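Local coordinates for hypothetical multiheme protein (Ignicoccus hospitalis KIN4/I, PDB 4QO5) that is of uncharacterised function but, as a membrane-associated octaheme cytochrome c, probably passes electrons along its chain of bound hemes, at residues Ala44-Pro48 / Ala49-Gln53; Met148-Met152 / Gly153-Gly157; Asp243-Ala246 / Phe247-Lys251; Leu363-Pro366 / Ile367-Pro371; Arg421-Asp424 / Thr425-Glu429. All blocks are in the same frame, centred on the assembly; numbering follows the deposited sequence.

Contact 1 (Ala44-Pro48 / Ala49-Gln53). With HEC (heme c), chain D.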
# COMPACT_ATOMS: atom_id res chain seq x y z
N ALA A 44 33.86 3.27 6.06
CA ALA A 44 34.49 3.88 7.23
C ALA A 44 35.50 2.94 7.89
O ALA A 44 36.22 3.34 8.80
CB ALA A 44 33.41 4.30 8.25
N HIS A 45 35.54 1.69 7.43
CA HIS A 45 36.33 0.65 8.11
C HIS A 45 37.31 -0.10 7.20
O HIS A 45 38.04 -0.97 7.66
CB HIS A 45 35.39 -0.35 8.77
CG HIS A 45 34.42 0.31 9.69
ND1 HIS A 45 34.73 0.61 11.00
CD2 HIS A 45 33.17 0.80 9.48
CE1 HIS A 45 33.70 1.22 11.57
NE2 HIS A 45 32.75 1.36 10.66
N VAL A 46 37.33 0.25 5.93
CA VAL A 46 38.18 -0.44 4.96
C VAL A 46 38.93 0.58 4.11
O VAL A 46 38.33 1.53 3.61
CB VAL A 46 37.36 -1.34 4.02
CG1 VAL A 46 38.29 -2.12 3.05
CG2 VAL A 46 36.46 -2.31 4.81
N THR A 47 40.23 0.39 3.94
CA THR A 47 41.00 1.26 3.03
C THR A 47 41.02 0.63 1.63
O THR A 47 40.80 -0.58 1.48
CB THR A 47 42.46 1.42 3.50
OG1 THR A 47 43.18 0.21 3.23
CG2 THR A 47 42.54 1.75 4.97
N PRO A 48 41.23 1.46 0.59
CA PRO A 48 41.34 0.92 -0.78
C PRO A 48 42.44 -0.14 -0.90
O PRO A 48 42.23 -1.15 -1.58
CB PRO A 48 41.68 2.16 -1.60
CG PRO A 48 40.93 3.26 -0.87
CD PRO A 48 41.15 2.93 0.58
N ALA A 49 43.57 0.07 -0.23
CA ALA A 49 44.64 -0.92 -0.26
C ALA A 49 44.22 -2.26 0.38
O ALA A 49 44.61 -3.33 -0.10
CB ALA A 49 45.89 -0.37 0.40
N GLU A 50 43.44 -2.19 1.45
CA GLU A 50 42.89 -3.40 2.08
C GLU A 50 41.87 -4.10 1.19
O GLU A 50 41.85 -5.33 1.11
CB GLU A 50 42.26 -3.06 3.44
CG GLU A 50 43.32 -2.73 4.49
CD GLU A 50 42.77 -2.07 5.75
OE1 GLU A 50 43.58 -1.91 6.70
OE2 GLU A 50 41.57 -1.71 5.80
N ALA A 51 41.00 -3.32 0.55
CA ALA A 51 39.99 -3.92 -0.33
C ALA A 51 40.66 -4.64 -1.49
O ALA A 51 40.22 -5.72 -1.90
CB ALA A 51 39.04 -2.87 -0.84
N TRP A 52 41.74 -4.07 -2.01
CA TRP A 52 42.46 -4.72 -3.11
C TRP A 52 43.15 -6.04 -2.74
O TRP A 52 43.54 -6.80 -3.63
CB TRP A 52 43.42 -3.75 -3.83
CG TRP A 52 42.71 -3.06 -4.96
CD1 TRP A 52 42.24 -1.78 -4.98
CD2 TRP A 52 42.35 -3.64 -6.21
NE1 TRP A 52 41.62 -1.52 -6.17
CE2 TRP A 52 41.66 -2.66 -6.95
CE3 TRP A 52 42.52 -4.91 -6.78
CZ2 TRP A 52 41.16 -2.89 -8.22
CZ3 TRP A 52 42.03 -5.14 -8.05
CH2 TRP A 52 41.36 -4.14 -8.76
N GLN A 53 43.28 -6.33 -1.45
CA GLN A 53 43.85 -7.60 -1.02
C GLN A 53 42.85 -8.75 -1.11
O GLN A 53 43.24 -9.92 -1.09
CB GLN A 53 44.36 -7.51 0.42
CG GLN A 53 45.52 -6.56 0.62
CD GLN A 53 45.79 -6.27 2.08
OE1 GLN A 53 45.47 -7.09 2.96
NE2 GLN A 53 46.37 -5.11 2.37
FE HEC D . 32.98 3.21 -2.05
CHA HEC D . 32.67 0.10 -0.67
CHB HEC D . 29.69 3.09 -3.02
CHC HEC D . 33.22 6.40 -3.05
CHD HEC D . 36.37 3.18 -1.51
NA HEC D . 31.46 1.86 -1.85
C1A HEC D . 31.55 0.63 -1.24
C2A HEC D . 30.24 0.01 -1.26
C3A HEC D . 29.42 0.85 -1.92
C4A HEC D . 30.17 2.02 -2.30
CMA HEC D . 27.92 0.66 -2.23
CAA HEC D . 29.90 -1.39 -0.67
CBA HEC D . 29.25 -1.18 0.70
CGA HEC D . 28.71 -2.48 1.26
O1A HEC D . 29.14 -3.58 0.84
O2A HEC D . 27.83 -2.39 2.15
NB HEC D . 31.73 4.40 -2.90
C1B HEC D . 30.38 4.26 -3.15
C2B HEC D . 29.84 5.51 -3.55
C3B HEC D . 30.84 6.41 -3.48
C4B HEC D . 32.03 5.74 -3.09
CMB HEC D . 28.34 5.67 -3.90
CAB HEC D . 30.97 7.92 -3.67
CBB HEC D . 29.69 8.68 -3.15
NC HEC D . 34.50 4.53 -2.31
C1C HEC D . 34.40 5.83 -2.68
C2C HEC D . 35.74 6.38 -2.88
C3C HEC D . 36.54 5.56 -2.15
C4C HEC D . 35.81 4.33 -1.97
CMC HEC D . 35.89 7.92 -2.99
CAC HEC D . 38.06 5.58 -1.79
CBC HEC D . 38.74 6.95 -1.60
ND HEC D . 34.29 1.89 -1.24
C1D HEC D . 35.65 2.09 -1.09
C2D HEC D . 36.24 0.98 -0.40
C3D HEC D . 35.10 0.01 -0.14
C4D HEC D . 33.93 0.64 -0.71
CMD HEC D . 37.72 0.78 -0.01
CAD HEC D . 35.26 -1.35 0.57
CBD HEC D . 35.42 -2.39 -0.54
CGD HEC D . 35.73 -3.76 0.01
O1D HEC D . 35.93 -4.72 -0.80
O2D HEC D . 35.77 -3.90 1.26
O HOH W 1 41.20 0.12 8.11
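Glu50 folds back over Thr47, and the two residues serve each other's backbone. Glu50 CB lies 3.4 Å from Thr47 OG1, and CG comes closer still, 3.2 Å from the same oxygen. Glu50 CD still passes beside Thr47 OG1 (3.4 Å) and CG2. Because CG stands anti to the carbonyl carbon (chi1 -72°) and the chain runs extended beyond it, the carboxylate reaches past the hydroxyl to the start of the turn. There OE2 accepts from Thr47 N at 3.1 Å along an almost straight bond (169°), the donor coming from above the carboxylate plane. A water also donates to OE2, 3.0 Å away. Thr47 OG1 repays the bond by accepting from Glu50 N at 3.0 Å, and Ala51 N bonds to Thr47 O.

Small and apolar residues suit the heme side. Val46 CG1 rests 4.0 Å from Ala51 CB, both beside a heme propionate, and the Pro48 ring sits against the same heme, which Lys54 also binds and Met43 and His114 ligate at iron. Trp52 is held by Thr63 through NE1. Thr47 as N-cap, answered by Glu50, makes this a capping box at the start of helix 48-51, built into the wall of a heme pocket.

Contact 2 (Met148-Met152 / Gly153-Gly157)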
# COMPACT_ATOMS: atom_id res chain seq x y z
N MET A 148 1.13 21.65 -15.09
CA MET A 148 0.94 23.08 -15.32
C MET A 148 -0.51 23.34 -15.65
O MET A 148 -1.20 22.47 -16.18
CB MET A 148 1.85 23.57 -16.46
CG MET A 148 3.33 23.36 -16.20
SD MET A 148 4.40 23.68 -17.63
CE MET A 148 4.45 25.47 -17.63
N PHE A 149 -0.99 24.52 -15.29
CA PHE A 149 -2.34 24.93 -15.64
C PHE A 149 -2.37 26.45 -15.70
O PHE A 149 -1.43 27.11 -15.25
CB PHE A 149 -3.35 24.42 -14.61
CG PHE A 149 -3.12 24.97 -13.22
CD1 PHE A 149 -3.81 26.07 -12.78
CD2 PHE A 149 -2.18 24.38 -12.39
CE1 PHE A 149 -3.59 26.58 -11.51
CE2 PHE A 149 -1.96 24.88 -11.12
CZ PHE A 149 -2.65 25.98 -10.69
N THR A 150 -3.45 26.99 -16.24
CA THR A 150 -3.60 28.44 -16.29
C THR A 150 -4.74 28.89 -15.38
O THR A 150 -5.75 28.21 -15.25
CB THR A 150 -3.89 28.90 -17.72
OG1 THR A 150 -5.14 28.33 -18.16
CG2 THR A 150 -2.78 28.45 -18.64
N CYS A 151 -4.55 30.04 -14.74
CA CYS A 151 -5.59 30.63 -13.92
C CYS A 151 -5.63 32.13 -14.17
O CYS A 151 -4.69 32.85 -13.83
CB CYS A 151 -5.36 30.33 -12.43
SG CYS A 151 -6.75 30.76 -11.32
N MET A 152 -6.71 32.58 -14.79
CA MET A 152 -6.92 33.99 -15.13
C MET A 152 -5.74 34.61 -15.87
O MET A 152 -5.20 35.63 -15.45
CB MET A 152 -7.27 34.81 -13.89
CG MET A 152 -8.42 35.79 -14.11
SD MET A 152 -8.75 36.87 -12.71
CE MET A 152 -10.02 37.94 -13.40
N GLY A 153 -5.35 33.98 -16.98
CA GLY A 153 -4.30 34.52 -17.83
C GLY A 153 -2.89 34.06 -17.51
O GLY A 153 -2.02 34.08 -18.38
N LYS A 154 -2.66 33.63 -16.27
CA LYS A 154 -1.32 33.25 -15.84
C LYS A 154 -1.12 31.74 -15.83
O LYS A 154 -2.06 30.99 -15.57
CB LYS A 154 -1.03 33.80 -14.44
CG LYS A 154 -0.40 35.18 -14.44
CD LYS A 154 -0.42 35.80 -13.04
CE LYS A 154 0.22 37.18 -13.04
NZ LYS A 154 1.01 37.43 -14.29
N THR A 155 0.10 31.30 -16.12
CA THR A 155 0.46 29.90 -16.05
C THR A 155 1.10 29.59 -14.71
O THR A 155 1.90 30.37 -14.20
CB THR A 155 1.45 29.52 -17.17
OG1 THR A 155 0.80 29.64 -18.44
CG2 THR A 155 1.95 28.08 -17.00
N PHE A 156 0.71 28.47 -14.12
CA PHE A 156 1.29 28.02 -12.86
C PHE A 156 1.93 26.65 -13.04
O PHE A 156 1.48 25.85 -13.86
CB PHE A 156 0.23 28.00 -11.76
CG PHE A 156 -0.30 29.36 -11.43
CD1 PHE A 156 0.30 30.12 -10.44
CD2 PHE A 156 -1.35 29.90 -12.14
CE1 PHE A 156 -0.16 31.38 -10.14
CE2 PHE A 156 -1.81 31.17 -11.85
CZ PHE A 156 -1.22 31.91 -10.85
N GLY A 157 2.99 26.40 -12.29
CA GLY A 157 3.73 25.16 -12.40
C GLY A 157 4.90 25.32 -13.35
O GLY A 157 4.94 26.23 -14.18
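Phe149 and Phe156 pack on one face of a two-stranded hairpin, and this is its tight side. Phe156 CB sits over the Phe149 ring, 3.7 Å from CZ and displaced toward the rim, a CH-pi contact. The two rings are nearly parallel (21°) but slid apart and scarcely overlap. Phe149 can present its face because chi1 of 62° sets CG between the backbone N and the carbonyl carbon, turning the ring back across the strands. Cys151 CB extends the patch, 3.7 Å from Phe156 CE2. Exchanging Phe149 for an alanine would probably uncover Phe156 CB and leave the Phe156 ring freer to turn.

The other face is looser and largely solvent-exposed: Thr150 CG2 and Thr155 OG1 are 3.8 Å apart, while Met148 CE reaches Thr155, beside a glycan. Paired backbone bonds fix the strands, Phe156 N donating to Phe149 O at 2.8 Å. Lys436 of a second subunit bonds to Thr150 O, and Lys432 of that subunit packs on Cys151 and Phe156. At the tip, Gly153 takes a backbone shape in which a side chain would jam against the preceding carbonyl. The whole is an antiparallel beta hairpin closed by a type I' turn from Cys151 to Lys154.

Contact 3 (Asp243-Ala246 / Phe247-Lys251). With HEC (heme c), chain H.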
# COMPACT_ATOMS: atom_id res chain seq x y z
N ASP A 243 1.96 3.93 -12.29
CA ASP A 243 2.69 3.93 -13.57
C ASP A 243 3.77 2.86 -13.66
O ASP A 243 4.02 2.30 -14.74
CB ASP A 243 3.29 5.32 -13.86
CG ASP A 243 4.07 5.92 -12.67
OD1 ASP A 243 5.19 6.47 -12.91
OD2 ASP A 243 3.57 5.90 -11.52
N VAL A 244 4.42 2.58 -12.55
CA VAL A 244 5.59 1.71 -12.59
C VAL A 244 5.59 0.78 -11.37
O VAL A 244 6.57 0.73 -10.63
CB VAL A 244 6.90 2.55 -12.67
CG1 VAL A 244 7.06 3.20 -14.04
CG2 VAL A 244 6.92 3.65 -11.59
N PRO A 245 4.52 -0.02 -11.20
CA PRO A 245 4.22 -0.66 -9.91
C PRO A 245 5.07 -1.88 -9.59
O PRO A 245 4.52 -2.87 -9.11
CB PRO A 245 2.77 -1.12 -10.09
CG PRO A 245 2.72 -1.52 -11.56
CD PRO A 245 3.54 -0.40 -12.24
N ALA A 246 6.37 -1.83 -9.87
CA ALA A 246 7.19 -3.00 -9.59
C ALA A 246 7.24 -3.35 -8.09
O ALA A 246 7.13 -4.53 -7.72
CB ALA A 246 8.58 -2.85 -10.20
N PHE A 247 7.30 -2.34 -7.21
CA PHE A 247 7.30 -2.62 -5.78
C PHE A 247 6.01 -3.30 -5.34
O PHE A 247 6.03 -4.23 -4.53
CB PHE A 247 7.52 -1.35 -4.95
CG PHE A 247 7.50 -1.59 -3.48
CD1 PHE A 247 8.61 -2.13 -2.85
CD2 PHE A 247 6.38 -1.30 -2.72
CE1 PHE A 247 8.62 -2.36 -1.49
CE2 PHE A 247 6.37 -1.53 -1.36
CZ PHE A 247 7.50 -2.06 -0.74
N ASN A 248 4.88 -2.83 -5.87
CA ASN A 248 3.58 -3.30 -5.41
C ASN A 248 3.33 -4.71 -5.89
O ASN A 248 2.82 -5.55 -5.17
CB ASN A 248 2.50 -2.40 -5.97
CG ASN A 248 2.73 -0.93 -5.65
OD1 ASN A 248 3.45 -0.23 -6.37
ND2 ASN A 248 2.13 -0.46 -4.56
N VAL A 249 3.73 -4.95 -7.14
CA VAL A 249 3.64 -6.29 -7.73
C VAL A 249 4.50 -7.26 -6.93
O VAL A 249 4.05 -8.35 -6.57
CB VAL A 249 4.13 -6.26 -9.19
CG1 VAL A 249 4.44 -7.67 -9.67
CG2 VAL A 249 3.07 -5.61 -10.09
N TRP A 250 5.74 -6.89 -6.67
CA TRP A 250 6.63 -7.77 -5.91
C TRP A 250 6.12 -8.06 -4.51
O TRP A 250 6.20 -9.18 -4.03
CB TRP A 250 8.02 -7.16 -5.83
CG TRP A 250 9.04 -8.01 -5.14
CD1 TRP A 250 9.82 -8.96 -5.71
CD2 TRP A 250 9.37 -7.99 -3.75
NE1 TRP A 250 10.63 -9.54 -4.75
CE2 TRP A 250 10.38 -8.94 -3.55
CE3 TRP A 250 8.91 -7.25 -2.66
CZ2 TRP A 250 10.94 -9.18 -2.28
CZ3 TRP A 250 9.46 -7.48 -1.42
CH2 TRP A 250 10.46 -8.43 -1.23
N LYS A 251 5.64 -7.02 -3.82
CA LYS A 251 5.09 -7.19 -2.48
C LYS A 251 3.97 -8.23 -2.43
O LYS A 251 3.88 -9.01 -1.47
CB LYS A 251 4.61 -5.85 -1.90
FE HEC H . 11.61 -6.76 -12.12
CHA HEC H . 10.77 -6.13 -15.40
CHB HEC H . 11.96 -3.41 -11.51
CHC HEC H . 11.68 -7.40 -8.80
CHD HEC H . 12.19 -9.99 -12.81
NA HEC H . 11.42 -5.11 -13.24
C1A HEC H . 10.98 -5.05 -14.56
C2A HEC H . 10.76 -3.66 -14.90
C3A HEC H . 11.07 -2.91 -13.82
C4A HEC H . 11.51 -3.80 -12.76
CMA HEC H . 11.01 -1.37 -13.69
CAA HEC H . 10.24 -3.19 -16.27
CBA HEC H . 11.39 -2.56 -17.06
CGA HEC H . 10.84 -2.36 -18.45
O1A HEC H . 10.15 -1.33 -18.69
O2A HEC H . 11.06 -3.26 -19.31
NB HEC H . 11.86 -5.62 -10.51
C1B HEC H . 11.85 -4.24 -10.45
C2B HEC H . 11.57 -3.84 -9.12
C3B HEC H . 11.45 -4.97 -8.42
C4B HEC H . 11.66 -6.10 -9.26
CMB HEC H . 11.48 -2.33 -8.73
CAB HEC H . 11.09 -5.33 -6.99
CBB HEC H . 10.07 -4.38 -6.37
NC HEC H . 11.99 -8.31 -11.02
C1C HEC H . 11.87 -8.46 -9.65
C2C HEC H . 12.24 -9.81 -9.28
C3C HEC H . 12.06 -10.50 -10.42
C4C HEC H . 12.10 -9.59 -11.51
CMC HEC H . 11.90 -10.29 -7.85
CAC HEC H . 12.16 -12.00 -10.78
CBC HEC H . 11.79 -13.03 -9.70
ND HEC H . 11.51 -7.88 -13.84
C1D HEC H . 11.76 -9.24 -13.87
C2D HEC H . 11.53 -9.74 -15.19
C3D HEC H . 11.06 -8.54 -15.99
C4D HEC H . 11.09 -7.42 -15.08
CMD HEC H . 11.68 -11.20 -15.67
CAD HEC H . 10.71 -8.48 -17.49
CBD HEC H . 12.08 -8.26 -18.16
CGD HEC H . 11.89 -7.54 -19.47
O1D HEC H . 10.87 -6.83 -19.61
O2D HEC H . 12.76 -7.67 -20.38
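The first turn of helix 246-252, where Pro245 meets Val249 and Ala246 meets Trp250, forms part of the wall of a heme c pocket. Pro245 occupies the N-cap position; its ring carries no side-chain acceptor to cap the first turn, but its carbonyl starts the helical bonding by accepting from Val249 N at 3.0 Å (166°). Next comes Trp250 N to Ala246 O at 2.9 Å. Val249 is a branched residue lying over the turn, its CG2 3.3 Å from Pro245 O. It also packs on Met486, an axial ligand of this heme, and so backs a first-shell residue.

Ala246 is small enough to let the porphyrin approach: its CB is 3.3 Å from the heme methyl CMB. Phe247 CA meets CBB, the end carbon of a thioether-bearing arm. Trp250 swings its indole along the heme margin, with CG anti to the backbone N (chi1 -177°), so that CD1 comes 3.3 Å from the methyl CMC, which lies at the edge of the ring. The indole is fixed by NE1, bonded to Pro282 O, and by an edge-to-face contact with Phe260. Asn248 is the polar member of the turn: its OD1 lies 3.6 Å from Pro245 CA and accepts from Asp241 N. Such a helix start, with a small residue and a tryptophan turned to the porphyrin, belongs to the pocket of the heme ligated by His288 and Met486.

Contact 4 (Leu363-Pro366 / Ile367-Pro371)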
# COMPACT_ATOMS: atom_id res chain seq x y z
N LEU A 363 8.50 10.69 -35.09
CA LEU A 363 8.30 11.04 -33.69
C LEU A 363 9.48 10.52 -32.88
O LEU A 363 10.07 9.50 -33.24
CB LEU A 363 6.98 10.43 -33.17
CG LEU A 363 5.72 11.05 -33.79
CD1 LEU A 363 4.45 10.45 -33.20
CD2 LEU A 363 5.72 12.57 -33.61
N PRO A 364 9.82 11.20 -31.77
CA PRO A 364 10.90 10.71 -30.90
C PRO A 364 10.38 9.63 -29.95
O PRO A 364 10.24 9.86 -28.75
CB PRO A 364 11.32 11.97 -30.13
CG PRO A 364 10.09 12.79 -30.06
CD PRO A 364 9.32 12.52 -31.34
N MET A 365 10.08 8.47 -30.52
CA MET A 365 9.53 7.35 -29.77
C MET A 365 10.18 6.08 -30.28
O MET A 365 10.77 6.09 -31.37
CB MET A 365 8.01 7.30 -29.95
CG MET A 365 7.30 8.41 -29.17
SD MET A 365 5.60 8.63 -29.71
CE MET A 365 4.83 7.22 -28.93
N PRO A 366 10.12 4.99 -29.50
CA PRO A 366 10.81 3.75 -29.91
C PRO A 366 10.02 2.93 -30.92
O PRO A 366 10.60 2.09 -31.62
CB PRO A 366 10.95 2.98 -28.59
CG PRO A 366 9.88 3.52 -27.69
CD PRO A 366 9.68 4.95 -28.09
N ILE A 367 8.72 3.19 -31.01
CA ILE A 367 7.84 2.36 -31.82
C ILE A 367 6.75 3.25 -32.44
O ILE A 367 6.39 4.29 -31.87
CB ILE A 367 7.27 1.20 -30.95
CG1 ILE A 367 6.54 0.16 -31.80
CG2 ILE A 367 6.40 1.75 -29.79
CD1 ILE A 367 6.19 -1.12 -31.03
N SER A 368 6.24 2.85 -33.60
CA SER A 368 5.20 3.62 -34.29
C SER A 368 3.87 3.62 -33.52
O SER A 368 3.69 2.85 -32.58
CB SER A 368 4.98 3.05 -35.69
OG SER A 368 4.71 1.66 -35.65
N LEU A 369 2.95 4.49 -33.94
CA LEU A 369 1.67 4.63 -33.25
C LEU A 369 0.69 3.53 -33.61
O LEU A 369 -0.29 3.29 -32.89
CB LEU A 369 1.04 5.99 -33.57
CG LEU A 369 1.86 7.21 -33.16
CD1 LEU A 369 1.15 8.49 -33.57
CD2 LEU A 369 2.15 7.20 -31.66
N ALA A 370 0.94 2.87 -34.73
CA ALA A 370 0.08 1.80 -35.20
C ALA A 370 0.91 0.83 -36.01
O ALA A 370 1.92 1.22 -36.60
CB ALA A 370 -1.05 2.38 -36.05
N PRO A 371 0.52 -0.45 -36.04
CA PRO A 371 1.25 -1.38 -36.90
C PRO A 371 0.88 -1.15 -38.36
O PRO A 371 -0.07 -0.42 -38.65
CB PRO A 371 0.75 -2.75 -36.43
CG PRO A 371 -0.61 -2.49 -35.86
CD PRO A 371 -0.57 -1.11 -35.28
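Leu363 and Leu369 come together through their methyl ends, the side chains crossing at about a right angle. CD1 of Leu363 is 3.9 Å from CD1 of Leu369 and 4.1 Å from its CG, so one branch of the first leucine meets the fork of the second. Met365 also crosses Leu369 roughly at right angles, but takes the other branch: its CE lies 3.8 Å from Leu369 CD2. The thioether reaches it because the chain, extended as far as SD, bends at chi3 (77°) and carries the methyl over toward the leucine. A branched residue thus receives two partners, each on its own methyl, and methionine supplies the flexible reach that a stiffer chain would lack.

The backbone between them is a proline-rich loop running from strand 362-363 toward helix 393-407. Pro364 centres an inverse gamma turn, closed by a weak bond from Met365 N to Leu363 O, which brings Leu363 and Met365 onto the same side. Backbone hydrogen bonds tie Leu363 to Val336 and Leu369 to Ala338, and also Pro366 to Ala381 and Ser368 to Leu379.

Pro366 packs on Tyr139 of helix 137-147, and both Pro366 and Ile367 pack on His323 of strand 323-324. Further along, Ser368 OG donates to Ala370 O at 3.0 Å, from above the carbonyl plane, and accepts from Leu379 N, so the buried hydroxyl is used twice.

Contact 5 (Arg421-Asp424 / Thr425-Glu429)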
# COMPACT_ATOMS: atom_id res chain seq x y z
N ARG A 421 6.84 -16.94 -21.56
CA ARG A 421 5.92 -17.08 -22.67
C ARG A 421 4.57 -16.40 -22.39
O ARG A 421 3.98 -15.76 -23.27
CB ARG A 421 5.70 -18.56 -23.01
CG ARG A 421 6.88 -19.21 -23.72
CD ARG A 421 6.48 -20.52 -24.40
NE ARG A 421 5.88 -21.49 -23.48
CZ ARG A 421 6.58 -22.36 -22.76
NH1 ARG A 421 7.90 -22.40 -22.84
NH2 ARG A 421 5.95 -23.22 -21.95
N LEU A 422 4.07 -16.58 -21.17
CA LEU A 422 2.85 -15.91 -20.73
C LEU A 422 3.05 -14.40 -20.85
O LEU A 422 2.17 -13.67 -21.31
CB LEU A 422 2.51 -16.29 -19.29
CG LEU A 422 1.21 -15.69 -18.77
CD1 LEU A 422 0.05 -16.19 -19.63
CD2 LEU A 422 1.01 -16.05 -17.30
N LEU A 423 4.23 -13.93 -20.46
CA LEU A 423 4.53 -12.49 -20.58
C LEU A 423 4.44 -12.03 -22.04
O LEU A 423 3.83 -10.99 -22.31
CB LEU A 423 5.89 -12.16 -19.97
CG LEU A 423 6.39 -10.70 -20.11
CD1 LEU A 423 5.46 -9.74 -19.39
CD2 LEU A 423 7.81 -10.56 -19.57
N ASP A 424 5.01 -12.80 -22.97
CA ASP A 424 4.83 -12.48 -24.39
C ASP A 424 3.36 -12.32 -24.81
O ASP A 424 3.03 -11.42 -25.58
CB ASP A 424 5.50 -13.51 -25.30
CG ASP A 424 7.01 -13.45 -25.23
OD1 ASP A 424 7.55 -12.40 -24.80
OD2 ASP A 424 7.66 -14.45 -25.61
N THR A 425 2.49 -13.21 -24.33
CA THR A 425 1.07 -13.12 -24.72
C THR A 425 0.44 -11.85 -24.15
O THR A 425 -0.42 -11.24 -24.79
CB THR A 425 0.24 -14.36 -24.29
OG1 THR A 425 -0.03 -14.32 -22.88
CG2 THR A 425 0.95 -15.68 -24.66
N GLN A 426 0.87 -11.46 -22.96
CA GLN A 426 0.34 -10.24 -22.35
C GLN A 426 0.84 -8.97 -23.01
O GLN A 426 0.11 -7.97 -23.09
CB GLN A 426 0.60 -10.23 -20.84
CG GLN A 426 -0.16 -11.35 -20.16
CD GLN A 426 -1.62 -11.37 -20.58
OE1 GLN A 426 -2.41 -10.53 -20.13
NE2 GLN A 426 -1.98 -12.31 -21.45
N ILE A 427 2.07 -9.02 -23.52
CA ILE A 427 2.63 -7.92 -24.31
C ILE A 427 1.78 -7.76 -25.57
O ILE A 427 1.38 -6.66 -25.91
CB ILE A 427 4.11 -8.20 -24.67
CG1 ILE A 427 4.99 -7.99 -23.43
CG2 ILE A 427 4.60 -7.30 -25.83
CD1 ILE A 427 6.36 -8.62 -23.53
N GLU A 428 1.48 -8.88 -26.23
CA GLU A 428 0.65 -8.88 -27.43
C GLU A 428 -0.75 -8.35 -27.15
O GLU A 428 -1.27 -7.52 -27.89
CB GLU A 428 0.54 -10.29 -28.01
CG GLU A 428 -0.55 -10.39 -29.08
CD GLU A 428 -1.10 -11.80 -29.24
OE1 GLU A 428 -0.29 -12.72 -29.47
OE2 GLU A 428 -2.33 -11.97 -29.12
N GLU A 429 -1.38 -8.85 -26.09
CA GLU A 429 -2.75 -8.45 -25.77
C GLU A 429 -2.85 -7.00 -25.29
O GLU A 429 -3.72 -6.25 -25.73
CB GLU A 429 -3.39 -9.44 -24.79
CG GLU A 429 -3.60 -10.79 -25.48
CD GLU A 429 -4.09 -11.89 -24.56
OE1 GLU A 429 -4.24 -11.64 -23.35
OE2 GLU A 429 -4.31 -13.01 -25.07
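Thr425 turns its hydroxyl back onto the helix, where OG1 donates to Leu422 O at 2.8 Å, in the carbonyl plane and on a lone pair. That carbonyl takes a second donor, Gln426 N at 3.0 Å, and is gripped twice. With chi1 at 76° the hydroxyl is tucked back between the backbone N and C, close to that carbonyl. OG1 also accepts: Gln426 NE2 bonds to it at 3.1 Å, almost straight (169°) and in the amide plane. The other N-H of NE2 goes to Glu429 OE1 at 3.0 Å, met from above the carboxylate plane, while Gln426 OE1 is taken by Trp498. A valine in place of Thr425 would probably leave Leu422 O with one donor fewer and Gln426 NE2 with one of its two acceptors gone, holding the amide less firmly.

On another side Leu423 CG and Ile427 CD1 meet at 4.0 Å, one turn apart, suited to the apolar surface near a heme; the two also touch Leu316. Asp424 OD2 forms a salt bridge with Arg400, and Arg421 one with Glu414. Within helix 413-447 the turn lies with Leu422, Leu423 and Gln426 against helix 464-485, while Thr425 and Glu429 face Thr161 of a third subunit.

Overall arrangement
Contacts 3 and 4 are buried, contacts 1 and 5 only partly, and contact 2 lies on the surface, some 55 Å from contact 1 between centres and across the chain's centre from it. Contacts 1 and 3 share a job: both are helix starts lining heme pockets, one capped by a polar pair, the other begun by proline. Contact 4, almost all loop after a short strand, relies on apolar methyls, whereas contact 5, within one long helix, is threaded with side-chain hydrogen bonds. Contacts 4 and 5 are nearest, about 8 Å between closest atoms. Contacts 2 and 5 both reach neighbouring subunits of the three-chain assembly: Phe149 packs on Glu429 of another subunit.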